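Local coordinates for microcin B17-processing protein McbB (Escherichia coli str. K-12 substr. MG1655, PDB 6GRH) that is needed to process the inactive microcin B17 precursor peptide, McbA, into its active form, at residues B[165-170]-B[181-186]; B[195-200]-B[225-230]; B[211-216]-B[286-291]. All coordinates share one frame; numbering follows the deposited sequence.

Contact 1. Residues B[165-170]-B[181-186]; sequences GVAFIQ and DGVYSP
The rings of Phe168 and Tyr184 lie side by side and point the same way, their planes only 23° apart but slid so far that they barely overlap, with centroids 5.6 Å apart. They meet at Phe168 CD1 and Tyr184 CD2 (3.5 Å). Pro186 CD sits 4.2 Å above the centre of one face of the Tyr184 ring, and Tyr184 O lies in plane at the edge of Phe168. Tyr157 adds an edge-to-face partner to Phe168, and the Tyr184 hydroxyl bonds Glu161. In the backbone the two residues form an antiparallel hydrogen-bonded pair, Phe168 N to Tyr184 O and Tyr184 N to Phe168 O, both 2.8 Å.

Gln170 and Asp181 cross at about a right angle. Bent at chi2 (78°), which sets CD, Gln170 gives NE2 to the anti lone pair of Asp181 OD2 at 2.8 Å; that oxygen also bonds His193, while Tyr157 holds Gln170 OE1. Asp181 N gives a nearly straight bond to Gln170 O (2.9 Å), and a water links Gln170 NE2 to Gly182 O. Val183 splits its branches, CG1 touching Ala167 CB (3.8 Å) and CG2 touching Ile169 CD1 (3.9 Å).

The arrangement prolongs the beta hairpin of strands 167-174 and 177-180 in the mixed sheet by a single bridge and the Asp181-Gln170 backbone bond, just before the chain heads for the zinc site, whose Cys192 and Cys292 touch Tyr184.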
loop_
_atom_site.group_PDB
_atom_site.type_symbol
_atom_site.label_atom_id
_atom_site.label_comp_id
_atom_site.label_asym_id
_atom_site.label_seq_id
_atom_site.Cartn_x
_atom_site.Cartn_y
_atom_site.Cartn_z
ATOM N N GLY B 165 -32.531 2.315 -9.041
ATOM C CA GLY B 165 -32.099 1.807 -7.744
ATOM C C GLY B 165 -31.316 0.504 -7.735
ATOM O O GLY B 165 -31.067 -0.033 -6.664
ATOM N N VAL B 166 -30.906 0.011 -8.900
ATOM C CA VAL B 166 -30.207 -1.268 -8.999
ATOM C C VAL B 166 -28.826 -1.166 -8.353
ATOM O O VAL B 166 -28.276 -0.072 -8.228
ATOM C CB VAL B 166 -30.054 -1.693 -10.471
ATOM C CG1 VAL B 166 -29.040 -0.835 -11.226
ATOM C CG2 VAL B 166 -29.708 -3.155 -10.604
ATOM N N ALA B 167 -28.305 -2.294 -7.912
ATOM C CA ALA B 167 -26.894 -2.449 -7.596
ATOM C C ALA B 167 -26.496 -3.883 -7.921
ATOM O O ALA B 167 -27.345 -4.757 -8.050
ATOM C CB ALA B 167 -26.598 -2.120 -6.140
ATOM N N PHE B 168 -25.195 -4.098 -8.069
ATOM C CA PHE B 168 -24.652 -5.394 -8.424
ATOM C C PHE B 168 -23.547 -5.776 -7.468
ATOM O O PHE B 168 -22.773 -4.897 -7.009
ATOM C CB PHE B 168 -24.020 -5.382 -9.822
ATOM C CG PHE B 168 -24.921 -4.893 -10.915
ATOM C CD1 PHE B 168 -25.115 -3.527 -11.120
ATOM C CD2 PHE B 168 -25.546 -5.782 -11.744
ATOM C CE1 PHE B 168 -25.919 -3.061 -12.145
ATOM C CE2 PHE B 168 -26.350 -5.338 -12.778
ATOM C CZ PHE B 168 -26.530 -3.972 -12.984
ATOM N N ILE B 169 -23.439 -7.087 -7.233
ATOM C CA ILE B 169 -22.264 -7.691 -6.612
ATOM C C ILE B 169 -21.904 -8.825 -7.526
ATOM O O ILE B 169 -22.791 -9.451 -8.087
ATOM C CB ILE B 169 -22.574 -8.220 -5.201
ATOM C CG1 ILE B 169 -22.774 -7.024 -4.283
ATOM C CG2 ILE B 169 -21.437 -9.103 -4.671
ATOM C CD1 ILE B 169 -23.435 -7.349 -2.977
ATOM N N GLN B 170 -20.611 -9.027 -7.732
ATOM C CA GLN B 170 -20.110 -10.100 -8.562
ATOM C C GLN B 170 -19.173 -10.942 -7.756
ATOM O O GLN B 170 -18.315 -10.396 -7.042
ATOM C CB GLN B 170 -19.344 -9.579 -9.779
ATOM C CG GLN B 170 -20.082 -8.610 -10.678
ATOM C CD GLN B 170 -20.170 -7.176 -10.167
ATOM O OE1 GLN B 170 -21.148 -6.493 -10.449
ATOM N NE2 GLN B 170 -19.150 -6.699 -9.496
ATOM N N ASP B 181 -16.691 -8.787 -5.296
ATOM C CA ASP B 181 -16.475 -7.385 -5.581
ATOM C C ASP B 181 -17.235 -6.509 -4.598
ATOM O O ASP B 181 -18.209 -6.932 -3.962
ATOM C CB ASP B 181 -16.905 -7.030 -7.019
ATOM C CG ASP B 181 -16.037 -7.665 -8.072
ATOM O OD1 ASP B 181 -14.892 -8.119 -7.754
ATOM O OD2 ASP B 181 -16.520 -7.709 -9.247
ATOM N N GLY B 182 -16.775 -5.282 -4.449
ATOM C CA GLY B 182 -17.559 -4.256 -3.795
ATOM C C GLY B 182 -18.887 -4.067 -4.504
ATOM O O GLY B 182 -19.058 -4.457 -5.655
ATOM N N VAL B 183 -19.804 -3.404 -3.835
ATOM C CA VAL B 183 -21.107 -3.183 -4.403
ATOM C C VAL B 183 -20.956 -2.148 -5.498
ATOM O O VAL B 183 -20.436 -1.063 -5.253
ATOM C CB VAL B 183 -22.102 -2.666 -3.359
ATOM C CG1 VAL B 183 -23.439 -2.371 -4.041
ATOM C CG2 VAL B 183 -22.300 -3.679 -2.248
ATOM N N TYR B 184 -21.374 -2.509 -6.702
ATOM C CA TYR B 184 -21.518 -1.598 -7.821
ATOM C C TYR B 184 -22.919 -0.988 -7.906
ATOM O O TYR B 184 -23.874 -1.651 -8.312
ATOM C CB TYR B 184 -21.181 -2.328 -9.132
ATOM C CG TYR B 184 -21.381 -1.477 -10.358
ATOM C CD1 TYR B 184 -21.004 -0.119 -10.384
ATOM C CD2 TYR B 184 -21.947 -2.016 -11.503
ATOM C CE1 TYR B 184 -21.219 0.671 -11.513
ATOM C CE2 TYR B 184 -22.163 -1.248 -12.637
ATOM C CZ TYR B 184 -21.800 0.081 -12.648
ATOM O OH TYR B 184 -22.050 0.793 -13.778
ATOM N N SER B 185 -23.018 0.289 -7.553
ATOM C CA SER B 185 -24.265 1.040 -7.563
ATOM C C SER B 185 -24.078 2.241 -8.468
ATOM O O SER B 185 -23.332 3.165 -8.112
ATOM C CB SER B 185 -24.618 1.512 -6.166
ATOM O OG SER B 185 -25.647 2.500 -6.194
ATOM N N PRO B 186 -24.744 2.242 -9.645
ATOM C CA PRO B 186 -24.646 3.438 -10.462
ATOM C C PRO B 186 -25.140 4.696 -9.762
ATOM O O PRO B 186 -24.506 5.745 -9.897
ATOM C CB PRO B 186 -25.495 3.095 -11.684
ATOM C CG PRO B 186 -25.415 1.605 -11.777
ATOM C CD PRO B 186 -25.306 1.107 -10.390
HETATM O O HOH W 1 -27.981 1.251 -5.777
HETATM O O HOH W 2 -18.156 -3.939 -8.316
#

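Contact 2. Residues B[195-200]-B[225-230]; sequences CHIERW and YQMTLP. With ZN (zinc ion), chain F; SO4 (sulfate ion), chain G.
Apolar contact centres on Ile197, which faces Met227 and Leu229 tip to tip. Ile197 CG2 meets Met227 CE, and Ile197 CD1 meets Leu229 CD1; CD1 also lies 3.6 Å from Met227 CE. The two closest pairs are tighter than usual van der Waals contact, but Ile197 has a second conformer, so that closeness is doubtful evidence of strain. Met227 reaches the helix because its chain is extended beyond CG, with CE anti to CB (chi3 180°). Tyr225, Met227 and Leu229 all start toward the helix, giving the loop a three-residue face against one turn. Leu201 touches both Met227 and Leu229 further along the helix.

The polar contact is one bond from Tyr225 OH to Glu198 OE2, modelled at a very short 2.5 Å, a length to treat with caution. The two side chains approach tip to tip, OE2 lying at the ring edge near its plane, with carboxylate and ring planes 58° apart. Glu198 is bent at chi2 (-64°), which directs CD.

Ionic and metal contacts lie on other sides of the helix. Arg199 grips a sulfate, probably from the crystallisation liquor, by a two-pronged pair of nearly straight bonds: NH1 to O3 and NH2 to O4, each 2.7 Å. Cys195 turns away from the loop and binds zinc through SG at 2.3 Å. With Cys192, Cys290 and Cys292 it completes a four-cysteine zinc site, in which Cys192, just before helix 193-204, and Cys195, in its first turn, form the CxxC pair.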
loop_
_atom_site.group_PDB
_atom_site.type_symbol
_atom_site.label_atom_id
_atom_site.label_comp_id
_atom_site.label_asym_id
_atom_site.label_seq_id
_atom_site.Cartn_x
_atom_site.Cartn_y
_atom_site.Cartn_z
ATOM N N CYS B 195 -13.448 -2.527 -12.794
ATOM C CA CYS B 195 -12.562 -1.825 -11.886
ATOM C C CYS B 195 -11.851 -2.777 -10.914
ATOM O O CYS B 195 -10.658 -2.590 -10.625
ATOM C CB CYS B 195 -13.299 -0.718 -11.126
ATOM S SG CYS B 195 -13.841 0.652 -12.157
ATOM N N HIS B 196 -12.576 -3.787 -10.432
ATOM C CA HIS B 196 -12.056 -4.772 -9.490
ATOM C C HIS B 196 -11.084 -5.742 -10.139
ATOM O O HIS B 196 -9.921 -5.923 -9.647
ATOM C CB HIS B 196 -13.195 -5.531 -8.790
ATOM C CG HIS B 196 -13.873 -4.719 -7.745
ATOM N ND1 HIS B 196 -14.826 -3.771 -8.040
ATOM C CD2 HIS B 196 -13.670 -4.648 -6.405
ATOM C CE1 HIS B 196 -15.219 -3.187 -6.923
ATOM N NE2 HIS B 196 -14.526 -3.694 -5.918
ATOM N N ILE B 197 -11.518 -6.354 -11.232
ATOM C CA ILE B 197 -10.746 -7.429 -11.847
ATOM C C ILE B 197 -9.397 -6.903 -12.382
ATOM O O ILE B 197 -8.389 -7.585 -12.287
ATOM C CB ILE B 197 -11.570 -8.158 -12.923
ATOM C CG1 ILE B 197 -11.005 -9.554 -13.180
ATOM C CG2 ILE B 197 -11.631 -7.356 -14.204
ATOM C CD1 ILE B 197 -12.043 -10.489 -13.739
ATOM N N GLU B 198 -9.376 -5.662 -12.861
ATOM C CA GLU B 198 -8.126 -5.003 -13.273
ATOM C C GLU B 198 -7.187 -4.716 -12.095
ATOM O O GLU B 198 -5.969 -4.840 -12.224
ATOM C CB GLU B 198 -8.427 -3.722 -14.057
ATOM C CG GLU B 198 -9.081 -4.031 -15.412
ATOM C CD GLU B 198 -8.185 -4.814 -16.370
ATOM O OE1 GLU B 198 -6.945 -4.653 -16.268
ATOM O OE2 GLU B 198 -8.730 -5.556 -17.235
ATOM N N ARG B 199 -7.739 -4.321 -10.962
ATOM C CA ARG B 199 -6.941 -4.183 -9.736
ATOM C C ARG B 199 -6.277 -5.525 -9.357
ATOM O O ARG B 199 -5.066 -5.544 -9.072
ATOM C CB ARG B 199 -7.783 -3.633 -8.587
ATOM C CG ARG B 199 -7.026 -3.353 -7.294
ATOM C CD ARG B 199 -6.204 -2.095 -7.398
ATOM N NE ARG B 199 -5.456 -1.814 -6.176
ATOM C CZ ARG B 199 -4.233 -2.270 -5.877
ATOM N NH1 ARG B 199 -3.548 -3.097 -6.682
ATOM N NH2 ARG B 199 -3.690 -1.900 -4.725
ATOM N N TRP B 200 -7.019 -6.628 -9.394
ATOM C CA TRP B 200 -6.455 -7.935 -9.012
ATOM C C TRP B 200 -5.475 -8.473 -10.062
ATOM O O TRP B 200 -4.422 -9.027 -9.702
ATOM C CB TRP B 200 -7.530 -8.994 -8.730
ATOM C CG TRP B 200 -8.677 -8.555 -7.837
ATOM C CD1 TRP B 200 -9.986 -8.882 -8.002
ATOM C CD2 TRP B 200 -8.621 -7.717 -6.671
ATOM N NE1 TRP B 200 -10.742 -8.306 -7.031
ATOM C CE2 TRP B 200 -9.938 -7.595 -6.191
ATOM C CE3 TRP B 200 -7.582 -7.067 -5.977
ATOM C CZ2 TRP B 200 -10.262 -6.852 -5.057
ATOM C CZ3 TRP B 200 -7.902 -6.313 -4.847
ATOM C CH2 TRP B 200 -9.233 -6.209 -4.403
ATOM N N TYR B 225 -12.032 -6.273 -25.698
ATOM C CA TYR B 225 -11.863 -6.512 -24.271
ATOM C C TYR B 225 -12.641 -7.742 -23.911
ATOM O O TYR B 225 -13.878 -7.715 -23.892
ATOM C CB TYR B 225 -12.339 -5.320 -23.412
ATOM C CG TYR B 225 -12.002 -5.473 -21.933
ATOM C CD1 TYR B 225 -12.839 -6.169 -21.080
ATOM C CD2 TYR B 225 -10.831 -4.924 -21.394
ATOM C CE1 TYR B 225 -12.537 -6.320 -19.730
ATOM C CE2 TYR B 225 -10.517 -5.067 -20.039
ATOM C CZ TYR B 225 -11.388 -5.758 -19.206
ATOM O OH TYR B 225 -11.102 -5.934 -17.858
ATOM N N GLN B 226 -11.932 -8.838 -23.675
ATOM C CA GLN B 226 -12.587 -10.041 -23.189
ATOM C C GLN B 226 -11.589 -10.949 -22.509
ATOM O O GLN B 226 -10.397 -10.961 -22.874
ATOM C CB GLN B 226 -13.353 -10.772 -24.304
ATOM C CG GLN B 226 -12.587 -11.815 -25.118
ATOM C CD GLN B 226 -13.304 -12.158 -26.417
ATOM O OE1 GLN B 226 -12.764 -11.949 -27.511
ATOM N NE2 GLN B 226 -14.535 -12.658 -26.305
ATOM N N MET B 227 -12.070 -11.702 -21.520
ATOM C CA MET B 227 -11.209 -12.648 -20.834
ATOM C C MET B 227 -11.913 -13.680 -19.980
ATOM O O MET B 227 -13.055 -13.505 -19.547
ATOM C CB MET B 227 -10.254 -11.891 -19.940
ATOM C CG MET B 227 -10.950 -10.818 -19.138
ATOM S SD MET B 227 -9.902 -10.521 -17.744
ATOM C CE MET B 227 -10.862 -9.244 -16.931
ATOM N N THR B 228 -11.161 -14.745 -19.745
ATOM C CA THR B 228 -11.461 -15.760 -18.766
ATOM C C THR B 228 -10.386 -15.628 -17.686
ATOM O O THR B 228 -9.447 -14.836 -17.841
ATOM C CB THR B 228 -11.394 -17.143 -19.419
ATOM O OG1 THR B 228 -10.088 -17.328 -19.960
ATOM C CG2 THR B 228 -12.433 -17.259 -20.549
ATOM N N LEU B 229 -10.509 -16.397 -16.610
ATOM C CA LEU B 229 -9.586 -16.283 -15.476
ATOM C C LEU B 229 -9.111 -17.655 -15.033
ATOM O O LEU B 229 -9.943 -18.531 -14.823
ATOM C CB LEU B 229 -10.280 -15.622 -14.290
ATOM C CG LEU B 229 -10.788 -14.200 -14.462
ATOM C CD1 LEU B 229 -11.611 -13.779 -13.247
ATOM C CD2 LEU B 229 -9.646 -13.223 -14.724
ATOM N N PRO B 230 -7.784 -17.841 -14.870
ATOM C CA PRO B 230 -7.324 -19.092 -14.292
ATOM C C PRO B 230 -7.716 -19.200 -12.785
ATOM O O PRO B 230 -7.780 -18.184 -12.066
ATOM C CB PRO B 230 -5.798 -19.040 -14.500
ATOM C CG PRO B 230 -5.475 -17.596 -14.490
ATOM C CD PRO B 230 -6.678 -16.874 -15.051
HETATM ZN ZN ZN F . -15.556 0.254 -13.698
HETATM S S SO4 G . -0.412 -3.628 -4.914
HETATM O O1 SO4 G . 0.026 -4.887 -4.268
HETATM O O2 SO4 G . 0.745 -2.765 -5.244
HETATM O O3 SO4 G . -1.094 -3.975 -6.181
HETATM O O4 SO4 G . -1.298 -2.918 -3.975
#

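Contact 3. Residues B[211-216]-B[286-291]. With ZN (zinc ion), chain F; EDO (1,2-ethanediol), chain I.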
loop_
_atom_site.group_PDB
_atom_site.type_symbol
_atom_site.label_atom_id
_atom_site.label_comp_id
_atom_site.label_asym_id
_atom_site.label_seq_id
_atom_site.Cartn_x
_atom_site.Cartn_y
_atom_site.Cartn_z
ATOM N N ASN B 211 1.505 0.585 -10.684
ATOM C CA ASN B 211 1.082 0.951 -12.040
ATOM C C ASN B 211 1.109 -0.219 -13.049
ATOM O O ASN B 211 2.154 -0.801 -13.306
ATOM C CB ASN B 211 1.948 2.093 -12.580
ATOM C CG ASN B 211 1.663 2.396 -14.030
ATOM O OD1 ASN B 211 0.503 2.409 -14.463
ATOM N ND2 ASN B 211 2.722 2.627 -14.803
ATOM N N GLU B 212 -0.059 -0.496 -13.633
ATOM C CA GLU B 212 -0.273 -1.574 -14.618
ATOM C C GLU B 212 0.077 -1.197 -16.090
ATOM O O GLU B 212 0.201 -2.090 -16.938
ATOM C CB GLU B 212 -1.738 -2.091 -14.519
ATOM C CG GLU B 212 -2.849 -1.387 -15.330
ATOM C CD GLU B 212 -3.320 -0.023 -14.788
ATOM O OE1 GLU B 212 -2.784 0.465 -13.762
ATOM O OE2 GLU B 212 -4.243 0.581 -15.388
ATOM N N MET B 213 0.214 0.095 -16.400
ATOM C CA MET B 213 0.340 0.536 -17.801
ATOM C C MET B 213 1.778 0.521 -18.334
ATOM O O MET B 213 2.703 0.974 -17.692
ATOM C CB MET B 213 -0.307 1.913 -18.007
ATOM C CG MET B 213 -1.830 1.896 -17.910
ATOM S SD MET B 213 -2.643 1.024 -19.278
ATOM C CE MET B 213 -4.334 0.938 -18.692
ATOM N N SER B 214 1.917 -0.009 -19.543
ATOM C CA SER B 214 3.145 -0.059 -20.313
ATOM C C SER B 214 2.698 -0.337 -21.765
ATOM O O SER B 214 1.524 -0.678 -21.984
ATOM C CB SER B 214 3.982 -1.226 -19.862
ATOM O OG SER B 214 3.275 -2.419 -20.158
ATOM N N TRP B 215 3.620 -0.261 -22.717
ATOM C CA TRP B 215 3.242 -0.555 -24.107
ATOM C C TRP B 215 2.689 -1.974 -24.301
ATOM O O TRP B 215 1.790 -2.157 -25.100
ATOM C CB TRP B 215 4.310 -0.161 -25.122
ATOM C CG TRP B 215 4.095 1.283 -25.470
ATOM C CD1 TRP B 215 4.736 2.369 -24.955
ATOM C CD2 TRP B 215 3.076 1.787 -26.340
ATOM N NE1 TRP B 215 4.214 3.522 -25.494
ATOM C CE2 TRP B 215 3.182 3.189 -26.340
ATOM C CE3 TRP B 215 2.103 1.176 -27.138
ATOM C CZ2 TRP B 215 2.339 4.008 -27.105
ATOM C CZ3 TRP B 215 1.252 1.991 -27.905
ATOM C CH2 TRP B 215 1.378 3.397 -27.872
ATOM N N ALA B 216 3.185 -2.948 -23.544
ATOM C CA ALA B 216 2.634 -4.308 -23.644
ATOM C C ALA B 216 1.146 -4.311 -23.289
ATOM O O ALA B 216 0.339 -4.937 -23.965
ATOM C CB ALA B 216 3.410 -5.269 -22.763
ATOM N N HIS B 286 -11.593 3.384 -8.968
ATOM C CA HIS B 286 -12.060 3.287 -10.365
ATOM C C HIS B 286 -10.849 3.075 -11.270
ATOM O O HIS B 286 -9.812 3.712 -11.089
ATOM C CB HIS B 286 -12.774 4.565 -10.791
ATOM C CG HIS B 286 -14.087 4.776 -10.122
ATOM N ND1 HIS B 286 -14.215 5.440 -8.923
ATOM C CD2 HIS B 286 -15.340 4.417 -10.493
ATOM C CE1 HIS B 286 -15.495 5.472 -8.580
ATOM N NE2 HIS B 286 -16.198 4.868 -9.522
ATOM N N TRP B 287 -10.949 2.125 -12.183
ATOM C CA TRP B 287 -9.856 1.874 -13.098
ATOM C C TRP B 287 -9.857 2.995 -14.147
ATOM O O TRP B 287 -10.912 3.377 -14.677
ATOM C CB TRP B 287 -10.006 0.515 -13.733
ATOM C CG TRP B 287 -8.971 0.176 -14.726
ATOM C CD1 TRP B 287 -7.633 0.374 -14.626
ATOM C CD2 TRP B 287 -9.190 -0.505 -15.958
ATOM N NE1 TRP B 287 -7.002 -0.142 -15.719
ATOM C CE2 TRP B 287 -7.940 -0.696 -16.552
ATOM C CE3 TRP B 287 -10.336 -0.991 -16.604
ATOM C CZ2 TRP B 287 -7.786 -1.344 -17.782
ATOM C CZ3 TRP B 287 -10.191 -1.634 -17.832
ATOM C CH2 TRP B 287 -8.919 -1.806 -18.405
ATOM N N GLN B 288 -8.683 3.560 -14.388
ATOM C CA GLN B 288 -8.549 4.680 -15.315
ATOM C C GLN B 288 -9.146 4.432 -16.707
ATOM O O GLN B 288 -9.641 5.388 -17.326
ATOM C CB GLN B 288 -7.077 5.113 -15.452
ATOM C CG GLN B 288 -6.135 4.032 -15.965
ATOM C CD GLN B 288 -4.688 4.420 -15.792
ATOM O OE1 GLN B 288 -4.336 5.613 -15.809
ATOM N NE2 GLN B 288 -3.834 3.425 -15.587
ATOM N N ALA B 289 -9.046 3.188 -17.208
ATOM C CA ALA B 289 -9.570 2.853 -18.522
ATOM C C ALA B 289 -11.005 2.342 -18.539
ATOM O O ALA B 289 -11.474 1.957 -19.606
ATOM C CB ALA B 289 -8.685 1.852 -19.229
ATOM N N CYS B 290 -11.688 2.340 -17.401
ATOM C CA CYS B 290 -13.067 1.861 -17.330
ATOM C C CYS B 290 -14.043 2.977 -17.639
ATOM O O CYS B 290 -13.847 4.092 -17.220
ATOM C CB CYS B 290 -13.384 1.326 -15.942
ATOM S SG CYS B 290 -14.914 0.367 -15.909
ATOM N N SER B 291 -15.138 2.649 -18.294
ATOM C CA SER B 291 -16.176 3.642 -18.603
ATOM C C SER B 291 -17.400 3.605 -17.662
ATOM O O SER B 291 -18.379 4.309 -17.934
ATOM C CB SER B 291 -16.637 3.385 -20.025
ATOM O OG SER B 291 -17.067 2.027 -20.070
HETATM ZN ZN ZN F . -15.556 0.254 -13.698
HETATM C C1 EDO I . -6.569 -0.043 -11.471
HETATM O O1 EDO I . -6.556 -0.077 -10.050
HETATM C C2 EDO I . -5.751 -1.201 -12.037
HETATM O O2 EDO I . -4.356 -0.943 -11.876
HETATM O O HOH W 3 -1.012 4.363 -15.621
#
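Glu212 CG and Gln288 CG each stand between their own backbone N and carbonyl carbon (chi1 87° and 60°). Beyond CG, Glu212 bends at chi2 whereas Gln288 runs extended, and the two side chains meet tip to tip. Glu212 OE2 takes two hydrogen bonds, from Gln288 NE2 and Trp287 NE1, both 2.9 Å. The donors come from opposite faces of the carboxylate plane, while OE2 lies in the plane of the Gln288 amide and of the indole, so the oxygen is clamped between two flat groups. Glu212 OE1 takes a weak bond from O2 of a 1,2-ethanediol, probably from the crystallisation liquor (2.8 Å). Gln288 OE1 bonds Ile2 N of the McbD chain.

Met213 backs this polar pair: its CG packs 3.4 Å from Gln288 NE2, and its CE is 4.2 Å from Trp287 CZ2. An Asx turn, Met213 N to Asn211 OD1 at 3.0 Å, shapes the first segment, and a water joins that OD1 to Gln288 NE2.

Segment 286-291 follows strand 279-282 and makes a type I turn from Trp287 to Cys290, a zinc ligand. Helix 193-204 touches Trp287 through Cys195 and Glu198 and Glu212 through Ser202; Ser214 caps helix 215-220.

How the contacts relate
From the N terminus, contact 1 comes first: it closes the short hairpin of strands 167-174 and 177-180 before the other two begin. Helix 193-204 follows, and contact 2 closes the 24-residue excursion from it to segment 225-230, which includes helix 215-220. Contact 3 starts inside that excursion, at 211-216, and ends near the C terminus, at 286-291, so contacts 2 and 3 cross. They touch directly and share the zinc. Contact 1 meets contact 2 where Gly182 and Asp181 pack on His196. Contact 1 belongs to the mixed sheet; contacts 2 and 3 bring loops 225-230 and 211-216 to helix 193-204 and the C-terminal loop beside the zinc.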